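Local coordinates for protein enoyl CoA hydratase/isomerase (Crotonase) (PDB 3I47) that probably hydrates enoyl-CoA thioesters, or isomerises related acyl-CoA substrates, as a member of the crotonase family, at residues L91-S94 and I95-S98. Residues are numbered along the deposited sequence; the frame is centred on the assembly and turned at random. Where two conformers were deposited one is given.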
# COMPACT_ATOMS: atom_id res chain seq x y z
N LEU A 91 0.23 -11.33 3.50
CA LEU A 91 -0.32 -10.27 2.64
C LEU A 91 0.49 -8.98 2.77
O LEU A 91 0.90 -8.40 1.76
CB LEU A 91 -1.80 -10.00 2.95
CG LEU A 91 -2.44 -8.82 2.19
CD1 LEU A 91 -2.39 -9.02 0.64
CD2 LEU A 91 -3.86 -8.57 2.67
N MET A 92 0.73 -8.55 4.00
CA MET A 92 1.45 -7.29 4.19
C MET A 92 2.88 -7.40 3.68
O MET A 92 3.40 -6.46 3.07
CB MET A 92 1.41 -6.88 5.66
CG MET A 92 -0.01 -6.66 6.17
SD MET A 92 -0.58 -4.97 6.03
CE MET A 92 0.47 -4.21 7.24
N TYR A 93 3.52 -8.55 3.90
CA TYR A 93 4.87 -8.76 3.41
C TYR A 93 4.89 -8.69 1.89
O TYR A 93 5.72 -7.99 1.32
CB TYR A 93 5.43 -10.09 3.92
CG TYR A 93 6.87 -10.31 3.54
CD1 TYR A 93 7.88 -9.50 4.07
CD2 TYR A 93 7.22 -11.31 2.64
CE1 TYR A 93 9.21 -9.71 3.73
CE2 TYR A 93 8.56 -11.51 2.29
CZ TYR A 93 9.54 -10.71 2.85
OH TYR A 93 10.86 -10.91 2.50
N SER A 94 3.95 -9.39 1.26
CA SER A 94 3.86 -9.39 -0.19
C SER A 94 3.65 -7.99 -0.77
O SER A 94 4.27 -7.64 -1.79
CB SER A 94 2.77 -10.36 -0.63
OG SER A 94 3.22 -11.68 -0.38
N ILE A 95 2.80 -7.18 -0.13
CA ILE A 95 2.62 -5.79 -0.56
C ILE A 95 3.97 -5.05 -0.49
O ILE A 95 4.40 -4.40 -1.45
CB ILE A 95 1.56 -5.03 0.30
CG1 ILE A 95 0.15 -5.59 0.05
CG2 ILE A 95 1.58 -3.52 -0.04
CD1 ILE A 95 -0.85 -5.19 1.14
N SER A 96 4.64 -5.18 0.65
CA SER A 96 5.89 -4.43 0.90
C SER A 96 7.02 -4.84 -0.05
O SER A 96 7.91 -4.03 -0.37
CB SER A 96 6.33 -4.58 2.35
OG SER A 96 6.88 -5.86 2.61
N GLN A 97 6.98 -6.09 -0.49
CA GLN A 97 7.98 -6.67 -1.40
C GLN A 97 7.71 -6.43 -2.89
O GLN A 97 8.55 -6.77 -3.73
CB GLN A 97 8.12 -8.17 -1.15
CG GLN A 97 8.83 -8.50 0.16
CD GLN A 97 10.32 -8.21 0.09
OE1 GLN A 97 11.04 -8.75 -0.76
NE2 GLN A 97 10.80 -7.35 0.99
N SER A 98 6.55 -5.87 -3.23
CA SER A 98 6.22 -5.57 -4.62
C SER A 98 7.30 -4.69 -5.25
O SER A 98 7.58 -3.63 -4.71
CB SER A 98 4.90 -4.81 -4.71
OG SER A 98 4.65 -4.39 -6.06
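Y93 and Q97, one helical turn apart, meet where the aliphatic part of the glutamine lies over a face of the phenol ring. The methylene CG of Q97 stands 3.7 Å from the centroid of the Y93 ring, a CH-pi contact only 17° off the ring normal. With the tyrosine CG anti to the backbone N, the ring turns out from the helix and back toward Q97, while the bend at chi2 of Q97 carries the amide toward the hydroxyl end of the ring. The amide and ring planes are 11° apart, and Q97 CD lies 3.7 Å from Y93 OH. Glutamine suits this exposed place because its methylenes pack on the ring and its end is polar.

On the backbone of the same residue, the carbonyl O of Y93 accepts two hydrogen bonds: Q97 N approaches at 2.9 Å almost in line with C=O, and S96 OG comes at 2.7 Å from the side, with a C=O...donor angle of 121°. Serine suits this place because its short hydroxyl reaches a carbonyl of the preceding turn. This is near the C-terminal end of helix 78-97, which leads into strand 102-106 of the crotonase-fold core sheet.

On the inward side, L91 CG touches I95 CD1 at 4.1 Å, and the helical bond from I95 N to L91 O (2.9 Å) sets the two residues one turn apart, on the same side of the helix. Branched apolar chains fit here: L91 packs on L33 of helix 30-45, and I95 reaches L40 there and L117 of helix 113-120. S98 OG bonds to K100 O and S98 O receives K212 NZ.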